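Local coordinates for protein putative drug/sodium antiporter (Escherichia coli, PDB 4Z3N) that is a membrane transporter of the MATE family that probably exports the genotoxin colibactin, most likely by antiport against cations, at residues L347-Y359 against A372-P384. Numbering follows the deposited sequence.
Sequences LAVMHIVLAPWMY and AVLQTRIMALALP. With OLC ((2R)-2,3-dihydroxypropyl (9Z)-octadec-9-enoate), chain B; OLC ((2R)-2,3-dihydroxypropyl (9Z)-octadec-9-enoate), chain D; OLC ((2R)-2,3-dihydroxypropyl (9Z)-octadec-9-enoate), chain C.
T376 and A372 each set a methyl over one ring face: CG2 of T376 over the H351 imidazole, 3.8 Å from the ring centroid, and CB of A372 over the Y359 ring, 4.0 Å from its centroid; both are CH-pi contacts. H351 presents its ring this way because CG stands opposite the backbone N (chi1 -166°).

No hydrogen bond crosses between the two segments; H351, Y359 and T376 find partners within their own. Along 347-359, H351 NE2 and Y359 OH share a bond of 2.7 Å, the hydroxyl lying in the imidazole plane, and this links the two rings. Within 372-384, T376 OG1 bonds to A372 O, which also accepts from T376 N, so the hydroxyl is turned back onto its own helix while the methyl faces H351.

The rest is apolar. I352, with the largest area buried here, reaches over A380 and touches L381 with CD1 at its CG, 4.1 Å away. Nearer the Y359 end, V373 CG2 rests on the backbone of A355, 3.7 Å from its O. The extended R377 side chain brings NH2 to 3.6 Å from P356 CG. Its guanidinium is sandwiched between V373 CG1 on one face and a monoolein chain on the other.

The axes of helices 347-358 and 372-379 run nearly antiparallel (159°), 8.9 Å apart at closest approach, as in a transmembrane helical hairpin, with both segments in predicted membrane spans of the second MatE range. Helix 286-322 packs beside them, its D299 and I302 meeting H351 and its T295 meeting Y359. Q375 hydrogen-bonds to T295 and Y277, while helix 432-453 touches L374, I378 and M379.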
ATOM      1  N   LEU A 347       4.131  -4.936  18.138  1.00 22.82           N
ATOM      2  CA  LEU A 347       5.023  -3.955  17.535  1.00 26.24           C
ATOM      3  C   LEU A 347       4.723  -2.550  18.051  1.00 27.49           C
ATOM      4  O   LEU A 347       5.628  -1.726  18.218  1.00 25.42           O
ATOM      5  CB  LEU A 347       4.923  -3.995  16.013  1.00 24.28           C
ATOM      6  CG  LEU A 347       5.487  -5.288  15.439  1.00 20.72           C
ATOM      7  CD1 LEU A 347       5.427  -5.263  13.939  1.00 25.88           C
ATOM      8  CD2 LEU A 347       6.909  -5.450  15.896  1.00 20.36           C
ATOM      9  N   ALA A 348       3.446  -2.300  18.325  1.00 27.57           N
ATOM     10  CA  ALA A 348       2.990  -1.026  18.863  1.00 25.83           C
ATOM     11  C   ALA A 348       3.508  -0.781  20.296  1.00 28.44           C
ATOM     12  O   ALA A 348       4.033   0.286  20.597  1.00 27.96           O
ATOM     13  CB  ALA A 348       1.465  -0.971  18.819  1.00 23.50           C
ATOM     14  N   VAL A 349       3.347  -1.780  21.161  1.00 28.66           N
ATOM     15  CA  VAL A 349       3.855  -1.748  22.530  1.00 28.73           C
ATOM     16  C   VAL A 349       5.383  -1.606  22.547  1.00 28.50           C
ATOM     17  O   VAL A 349       5.928  -0.866  23.363  1.00 28.40           O
ATOM     18  CB  VAL A 349       3.412  -3.029  23.337  1.00 24.75           C
ATOM     19  CG1 VAL A 349       4.089  -3.083  24.698  1.00 22.03           C
ATOM     20  CG2 VAL A 349       1.908  -3.036  23.530  1.00 22.73           C
ATOM     21  N   MET A 350       6.081  -2.297  21.651  1.00 30.46           N
ATOM     22  CA  MET A 350       7.523  -2.068  21.510  1.00 29.74           C
ATOM     23  C   MET A 350       7.809  -0.600  21.212  1.00 28.33           C
ATOM     24  O   MET A 350       8.667   0.001  21.836  1.00 27.96           O
ATOM     25  CB  MET A 350       8.123  -2.929  20.408  1.00 28.46           C
ATOM     26  CG  MET A 350       8.173  -4.410  20.725  1.00 30.40           C
ATOM     27  SD  MET A 350       9.102  -5.270  19.451  1.00 37.05           S
ATOM     28  CE  MET A 350       8.576  -6.967  19.711  1.00 43.96           C
ATOM     29  N   HIS A 351       7.072  -0.022  20.268  1.00 26.98           N
ATOM     30  CA  HIS A 351       7.313   1.352  19.878  1.00 27.35           C
ATOM     31  C   HIS A 351       7.166   2.318  21.045  1.00 32.29           C
ATOM     32  O   HIS A 351       7.974   3.243  21.199  1.00 32.37           O
ATOM     33  CB  HIS A 351       6.375   1.797  18.761  1.00 25.12           C
ATOM     34  CG  HIS A 351       6.812   3.076  18.107  1.00 36.71           C
ATOM     35  ND1 HIS A 351       5.999   3.799  17.263  1.00 38.40           N
ATOM     36  CD2 HIS A 351       7.990   3.751  18.164  1.00 34.31           C
ATOM     37  CE1 HIS A 351       6.655   4.858  16.825  1.00 37.24           C
ATOM     38  NE2 HIS A 351       7.865   4.851  17.352  1.00 35.34           N
ATOM     39  N   ILE A 352       6.125   2.105  21.844  1.00 28.99           N
ATOM     40  CA  ILE A 352       5.766   3.024  22.908  1.00 28.35           C
ATOM     41  C   ILE A 352       6.840   3.057  23.989  1.00 30.36           C
ATOM     42  O   ILE A 352       7.265   4.121  24.448  1.00 38.38           O
ATOM     43  CB  ILE A 352       4.406   2.651  23.539  1.00 27.17           C
ATOM     44  CG1 ILE A 352       3.283   2.883  22.527  1.00 30.44           C
ATOM     45  CG2 ILE A 352       4.160   3.469  24.795  1.00 26.63           C
ATOM     46  CD1 ILE A 352       1.860   2.800  23.093  1.00 31.11           C
ATOM     47  N   VAL A 353       7.283   1.883  24.391  1.00 28.54           N
ATOM     48  CA  VAL A 353       8.276   1.782  25.427  1.00 28.70           C
ATOM     49  C   VAL A 353       9.662   2.189  24.911  1.00 28.89           C
ATOM     50  O   VAL A 353      10.489   2.655  25.673  1.00 29.74           O
ATOM     51  CB  VAL A 353       8.314   0.351  25.999  1.00 24.01           C
ATOM     52  CG1 VAL A 353       7.027   0.068  26.734  1.00 20.83           C
ATOM     53  CG2 VAL A 353       8.560  -0.654  24.886  1.00 22.19           C
ATOM     54  N   LEU A 354       9.910   1.995  23.621  1.00 29.32           N
ATOM     55  CA  LEU A 354      11.209   2.295  23.031  1.00 30.01           C
ATOM     56  C   LEU A 354      11.384   3.803  22.785  1.00 36.81           C
ATOM     57  O   LEU A 354      12.504   4.327  22.835  1.00 34.19           O
ATOM     58  CB  LEU A 354      11.390   1.532  21.714  1.00 29.42           C
ATOM     59  CG  LEU A 354      12.100   0.181  21.760  1.00 31.66           C
ATOM     60  CD1 LEU A 354      12.040  -0.487  20.391  1.00 29.87           C
ATOM     61  CD2 LEU A 354      13.550   0.330  22.232  1.00 26.07           C
ATOM     62  N   ALA A 355      10.262   4.484  22.536  1.00 33.24           N
ATOM     63  CA  ALA A 355      10.255   5.866  22.057  1.00 33.79           C
ATOM     64  C   ALA A 355      11.076   6.845  22.919  1.00 37.05           C
ATOM     65  O   ALA A 355      11.863   7.627  22.376  1.00 35.21           O
ATOM     66  CB  ALA A 355       8.815   6.354  21.929  1.00 31.81           C
ATOM     67  N   PRO A 356      10.890   6.809  24.256  1.00 39.10           N
ATOM     68  CA  PRO A 356      11.596   7.744  25.153  1.00 35.34           C
ATOM     69  C   PRO A 356      13.120   7.663  25.024  1.00 39.15           C
ATOM     70  O   PRO A 356      13.810   8.673  25.128  1.00 46.74           O
ATOM     71  CB  PRO A 356      11.152   7.300  26.552  1.00 33.40           C
ATOM     72  CG  PRO A 356       9.872   6.578  26.346  1.00 34.75           C
ATOM     73  CD  PRO A 356       9.971   5.916  24.993  1.00 31.11           C
ATOM     74  N   TRP A 357      13.639   6.461  24.824  1.00 40.85           N
ATOM     75  CA  TRP A 357      15.062   6.269  24.587  1.00 37.83           C
ATOM     76  C   TRP A 357      15.489   6.477  23.138  1.00 39.75           C
ATOM     77  O   TRP A 357      16.616   6.887  22.868  1.00 46.09           O
ATOM     78  CB  TRP A 357      15.461   4.876  25.057  1.00 34.95           C
ATOM     79  CG  TRP A 357      15.255   4.746  26.524  1.00 40.71           C
ATOM     80  CD1 TRP A 357      15.880   5.467  27.502  1.00 35.62           C
ATOM     81  CD2 TRP A 357      14.344   3.864  27.194  1.00 40.98           C
ATOM     82  NE1 TRP A 357      15.424   5.080  28.742  1.00 40.57           N
ATOM     83  CE2 TRP A 357      14.487   4.091  28.581  1.00 40.91           C
ATOM     84  CE3 TRP A 357      13.443   2.892  26.762  1.00 35.13           C
ATOM     85  CZ2 TRP A 357      13.751   3.390  29.533  1.00 37.71           C
ATOM     86  CZ3 TRP A 357      12.719   2.197  27.706  1.00 38.60           C
ATOM     87  CH2 TRP A 357      12.872   2.453  29.076  1.00 38.22           C
ATOM     88  N   MET A 358      14.589   6.169  22.210  1.00 44.92           N
ATOM     89  CA  MET A 358      14.903   6.130  20.781  1.00 38.80           C
ATOM     90  C   MET A 358      14.908   7.499  20.115  1.00 44.78           C
ATOM     91  O   MET A 358      15.834   7.820  19.372  1.00 50.12           O
ATOM     92  CB  MET A 358      13.908   5.207  20.067  1.00 39.83           C
ATOM     93  CG  MET A 358      14.100   5.057  18.574  1.00 38.67           C
ATOM     94  SD  MET A 358      12.990   3.770  17.948  1.00 46.80           S
ATOM     95  CE  MET A 358      11.414   4.375  18.535  1.00 38.08           C
ATOM     96  N   TYR A 359      13.877   8.301  20.367  1.00 39.90           N
ATOM     97  CA  TYR A 359      13.731   9.566  19.646  1.00 44.57           C
ATOM     98  C   TYR A 359      14.756  10.658  19.968  1.00 47.76           C
ATOM     99  O   TYR A 359      15.147  11.401  19.063  1.00 46.25           O
ATOM    100  CB  TYR A 359      12.314  10.097  19.821  1.00 40.94           C
ATOM    101  CG  TYR A 359      11.400   9.327  18.914  1.00 41.58           C
ATOM    102  CD1 TYR A 359      11.524   9.437  17.538  1.00 37.28           C
ATOM    103  CD2 TYR A 359      10.470   8.422  19.429  1.00 41.43           C
ATOM    104  CE1 TYR A 359      10.717   8.707  16.699  1.00 43.58           C
ATOM    105  CE2 TYR A 359       9.658   7.687  18.602  1.00 35.31           C
ATOM    106  CZ  TYR A 359       9.783   7.833  17.238  1.00 38.19           C
ATOM    107  OH  TYR A 359       8.980   7.116  16.399  1.00 37.37           O
ATOM    108  N   ALA A 372       7.222  13.582  19.597  1.00 36.32           N
ATOM    109  CA  ALA A 372       7.254  12.273  18.976  1.00 33.15           C
ATOM    110  C   ALA A 372       6.916  11.186  19.995  1.00 38.74           C
ATOM    111  O   ALA A 372       6.297  10.173  19.651  1.00 40.30           O
ATOM    112  CB  ALA A 372       8.605  12.022  18.349  1.00 33.05           C
ATOM    113  N   VAL A 373       7.317  11.403  21.244  1.00 33.42           N
ATOM    114  CA  VAL A 373       7.035  10.455  22.313  1.00 34.55           C
ATOM    115  C   VAL A 373       5.577  10.562  22.759  1.00 36.90           C
ATOM    116  O   VAL A 373       4.914   9.542  23.003  1.00 36.54           O
ATOM    117  CB  VAL A 373       7.992  10.663  23.532  1.00 37.91           C
ATOM    118  CG1 VAL A 373       7.544   9.841  24.763  1.00 32.87           C
ATOM    119  CG2 VAL A 373       9.433  10.313  23.139  1.00 35.86           C
ATOM    120  N   LEU A 374       5.070  11.789  22.841  1.00 36.23           N
ATOM    121  CA  LEU A 374       3.673  12.008  23.250  1.00 39.19           C
ATOM    122  C   LEU A 374       2.675  11.476  22.205  1.00 36.01           C
ATOM    123  O   LEU A 374       1.609  10.974  22.558  1.00 33.56           O
ATOM    124  CB  LEU A 374       3.420  13.502  23.526  1.00 29.57           C
ATOM    125  CG  LEU A 374       2.000  13.841  23.980  1.00 30.88           C
ATOM    126  CD1 LEU A 374       1.649  13.192  25.288  1.00 26.78           C
ATOM    127  CD2 LEU A 374       1.790  15.347  24.068  1.00 31.81           C
ATOM    128  N   GLN A 375       3.046  11.593  20.929  1.00 33.78           N
ATOM    129  CA  GLN A 375       2.241  11.127  19.804  1.00 32.54           C
ATOM    130  C   GLN A 375       2.135   9.605  19.833  1.00 38.62           C
ATOM    131  O   GLN A 375       1.038   9.018  19.735  1.00 30.30           O
ATOM    132  CB  GLN A 375       2.860  11.580  18.475  1.00 29.72           C
ATOM    133  CG  GLN A 375       2.108  11.116  17.252  1.00 30.55           C
ATOM    134  CD  GLN A 375       2.830  11.359  15.939  1.00 34.87           C
ATOM    135  OE1 GLN A 375       2.574  12.351  15.253  1.00 39.58           O
ATOM    136  NE2 GLN A 375       3.706  10.432  15.559  1.00 34.70           N
ATOM    137  N   THR A 376       3.297   8.972  19.976  1.00 36.71           N
ATOM    138  CA  THR A 376       3.370   7.531  20.039  1.00 34.25           C
ATOM    139  C   THR A 376       2.596   7.010  21.245  1.00 37.34           C
ATOM    140  O   THR A 376       1.817   6.057  21.130  1.00 34.41           O
ATOM    141  CB  THR A 376       4.819   7.055  20.102  1.00 36.20           C
ATOM    142  OG1 THR A 376       5.512   7.470  18.911  1.00 38.82           O
ATOM    143  CG2 THR A 376       4.874   5.519  20.236  1.00 32.50           C
ATOM    144  N   ARG A 377       2.791   7.647  22.395  1.00 35.57           N
ATOM    145  CA  ARG A 377       2.139   7.185  23.612  1.00 33.10           C
ATOM    146  C   ARG A 377       0.626   7.234  23.487  1.00 35.61           C
ATOM    147  O   ARG A 377      -0.090   6.352  23.991  1.00 30.92           O
ATOM    148  CB  ARG A 377       2.573   8.018  24.810  1.00 40.43           C
ATOM    149  CG  ARG A 377       4.009   7.801  25.245  1.00 39.82           C
ATOM    150  CD  ARG A 377       4.106   8.059  26.714  1.00 37.37           C
ATOM    151  NE  ARG A 377       5.406   7.705  27.257  1.00 43.53           N
ATOM    152  CZ  ARG A 377       6.208   8.563  27.874  1.00 40.02           C
ATOM    153  NH1 ARG A 377       5.834   9.832  28.016  1.00 39.62           N
ATOM    154  NH2 ARG A 377       7.374   8.148  28.348  1.00 30.38           N
ATOM    155  N   ILE A 378       0.134   8.288  22.844  1.00 35.51           N
ATOM    156  CA  ILE A 378      -1.305   8.445  22.709  1.00 33.13           C
ATOM    157  C   ILE A 378      -1.878   7.579  21.586  1.00 31.74           C
ATOM    158  O   ILE A 378      -2.816   6.835  21.813  1.00 37.97           O
ATOM    159  CB  ILE A 378      -1.680   9.925  22.494  1.00 34.11           C
ATOM    160  CG1 ILE A 378      -1.287  10.734  23.745  1.00 34.31           C
ATOM    161  CG2 ILE A 378      -3.176  10.059  22.169  1.00 32.54           C
ATOM    162  CD1 ILE A 378      -1.779  12.169  23.769  1.00 31.47           C
ATOM    163  N   MET A 379      -1.283   7.644  20.399  1.00 33.30           N
ATOM    164  CA  MET A 379      -1.870   7.038  19.204  1.00 34.63           C
ATOM    165  C   MET A 379      -1.464   5.596  18.871  1.00 33.49           C
ATOM    166  O   MET A 379      -2.128   4.947  18.059  1.00 28.97           O
ATOM    167  CB  MET A 379      -1.538   7.907  17.983  1.00 33.40           C
ATOM    168  CG  MET A 379      -2.016   9.349  18.066  1.00 35.14           C
ATOM    169  SD  MET A 379      -1.495  10.328  16.637  1.00 35.11           S
ATOM    170  CE  MET A 379      -2.621   9.693  15.393  1.00 44.40           C
ATOM    171  N   ALA A 380      -0.397   5.093  19.485  1.00 32.97           N
ATOM    172  CA  ALA A 380       0.182   3.816  19.058  1.00 34.02           C
ATOM    173  C   ALA A 380      -0.771   2.633  19.197  1.00 30.33           C
ATOM    174  O   ALA A 380      -0.847   1.791  18.309  1.00 29.29           O
ATOM    175  CB  ALA A 380       1.452   3.529  19.824  1.00 37.73           C
ATOM    176  N   LEU A 381      -1.493   2.570  20.307  1.00 28.87           N
ATOM    177  CA  LEU A 381      -2.400   1.460  20.539  1.00 29.60           C
ATOM    178  C   LEU A 381      -3.562   1.459  19.551  1.00 29.51           C
ATOM    179  O   LEU A 381      -4.219   0.430  19.376  1.00 31.28           O
ATOM    180  CB  LEU A 381      -2.929   1.485  21.976  1.00 33.95           C
ATOM    181  CG  LEU A 381      -1.890   1.073  23.019  1.00 32.90           C
ATOM    182  CD1 LEU A 381      -2.385   1.277  24.448  1.00 27.87           C
ATOM    183  CD2 LEU A 381      -1.540  -0.365  22.761  1.00 33.60           C
ATOM    184  N   ALA A 382      -3.817   2.592  18.908  1.00 25.36           N
ATOM    185  CA  ALA A 382      -4.848   2.637  17.881  1.00 25.53           C
ATOM    186  C   ALA A 382      -4.445   1.754  16.706  1.00 26.56           C
ATOM    187  O   ALA A 382      -5.302   1.157  16.061  1.00 27.90           O
ATOM    188  CB  ALA A 382      -5.099   4.046  17.413  1.00 24.15           C
ATOM    189  N   LEU A 383      -3.143   1.639  16.459  1.00 22.92           N
ATOM    190  CA  LEU A 383      -2.659   0.957  15.264  1.00 22.51           C
ATOM    191  C   LEU A 383      -3.246  -0.450  15.045  1.00 25.25           C
ATOM    192  O   LEU A 383      -3.697  -0.751  13.942  1.00 23.89           O
ATOM    193  CB  LEU A 383      -1.133   0.895  15.275  1.00 23.50           C
ATOM    194  CG  LEU A 383      -0.480   2.202  14.806  1.00 33.47           C
ATOM    195  CD1 LEU A 383       0.987   2.258  15.159  1.00 37.41           C
ATOM    196  CD2 LEU A 383      -0.645   2.388  13.309  1.00 31.95           C
ATOM    197  N   PRO A 384      -3.254  -1.308  16.079  1.00 24.75           N
ATOM    198  CA  PRO A 384      -3.781  -2.672  15.903  1.00 25.29           C
ATOM    199  C   PRO A 384      -5.287  -2.641  15.610  1.00 27.89           C
ATOM    200  O   PRO A 384      -5.835  -3.514  14.920  1.00 23.91           O
ATOM    201  CB  PRO A 384      -3.482  -3.347  17.244  1.00 26.98           C
ATOM    202  CG  PRO A 384      -3.231  -2.208  18.225  1.00 26.42           C
ATOM    203  CD  PRO A 384      -2.648  -1.107  17.407  1.00 26.61           C
TER
HETATM  204  C18 OLC B 501      -3.474   2.894   6.298  1.00 31.73           C
HETATM  205  C10 OLC B 501      -3.043   5.870  14.562  1.00 35.79           C
HETATM  206  C9  OLC B 501      -1.835   6.031  13.985  1.00 46.91           C
HETATM  207  C17 OLC B 501      -3.130   3.318   7.713  1.00 34.66           C
HETATM  208  C11 OLC B 501      -4.319   6.195  13.809  1.00 43.43           C
HETATM  209  C8  OLC B 501      -0.669   6.532  14.824  1.00 47.11           C
HETATM  210  C24 OLC B 501      -6.557  12.409  11.056  1.00 47.34           C
HETATM  211  C16 OLC B 501      -4.281   4.116   8.283  1.00 36.84           C
HETATM  212  C12 OLC B 501      -4.047   6.695  12.396  1.00 49.80           C
HETATM  213  C7  OLC B 501       0.627   6.568  14.034  1.00 44.03           C
HETATM  214  C15 OLC B 501      -4.017   4.462   9.742  1.00 39.07           C
HETATM  215  C13 OLC B 501      -5.040   6.059  11.423  1.00 45.87           C
HETATM  216  C6  OLC B 501       0.664   7.770  13.111  1.00 43.76           C
HETATM  217  C14 OLC B 501      -4.477   5.887  10.024  1.00 45.13           C
HETATM  218  C5  OLC B 501       0.239   9.026  13.843  1.00 37.86           C
HETATM  219  C4  OLC B 501      -0.220  10.075  12.840  1.00 41.27           C
HETATM  220  C3  OLC B 501      -1.203   9.473  11.856  1.00 49.31           C
HETATM  221  C2  OLC B 501      -2.000  10.540  11.129  1.00 41.76           C
HETATM  222  C21 OLC B 501      -5.720  10.079  10.758  1.00 48.14           C
HETATM  223  C1  OLC B 501      -3.357   9.985  10.715  1.00 53.05           C
HETATM  224  C22 OLC B 501      -6.850  11.047  10.453  1.00 51.99           C
HETATM  225  O19 OLC B 501      -3.513   8.800  10.457  1.00 60.14           O
HETATM  226  O25 OLC B 501      -6.904  13.416  10.127  1.00 43.36           O
HETATM  227  O23 OLC B 501      -6.994  11.185   9.053  1.00 53.79           O
HETATM  228  O20 OLC B 501      -4.498  10.798  10.773  1.00 52.09           O
HETATM  229  C9  OLC D 503      -0.075   3.944  27.268  1.00 36.60           C
HETATM  230  C8  OLC D 503       0.441   5.192  27.953  1.00 43.39           C
HETATM  231  C7  OLC D 503       1.861   4.986  28.452  1.00 45.83           C
HETATM  232  C6  OLC D 503       2.406   6.250  29.100  1.00 45.75           C
HETATM  233  C5  OLC D 503       3.716   5.968  29.819  1.00 45.48           C
HETATM  234  C4  OLC D 503       4.073   7.167  30.689  1.00 55.69           C
HETATM  235  C3  OLC D 503       4.460   6.757  32.104  1.00 53.80           C
HETATM  236  C2  OLC D 503       4.765   7.974  32.966  1.00 49.70           C
HETATM  237  C1  OLC D 503       6.208   8.417  32.828  1.00 46.60           C
HETATM  238  C9  OLC C 502      -6.902   2.391  23.069  1.00 38.68           C
HETATM  239  C8  OLC C 502      -6.314   3.778  22.868  1.00 40.88           C
HETATM  240  C7  OLC C 502      -6.245   4.527  24.183  1.00 43.33           C
HETATM  241  C6  OLC C 502      -4.982   5.371  24.231  1.00 40.61           C
HETATM  242  C5  OLC C 502      -4.975   6.186  25.510  1.00 40.45           C
HETATM  243  C4  OLC C 502      -3.616   6.838  25.717  1.00 46.08           C
HETATM  244  C3  OLC C 502      -3.728   8.037  26.653  1.00 42.06           C
HETATM  245  C2  OLC C 502      -2.410   8.260  27.366  1.00 46.40           C
HETATM  246  C1  OLC C 502      -2.075   9.738  27.400  1.00 47.23           C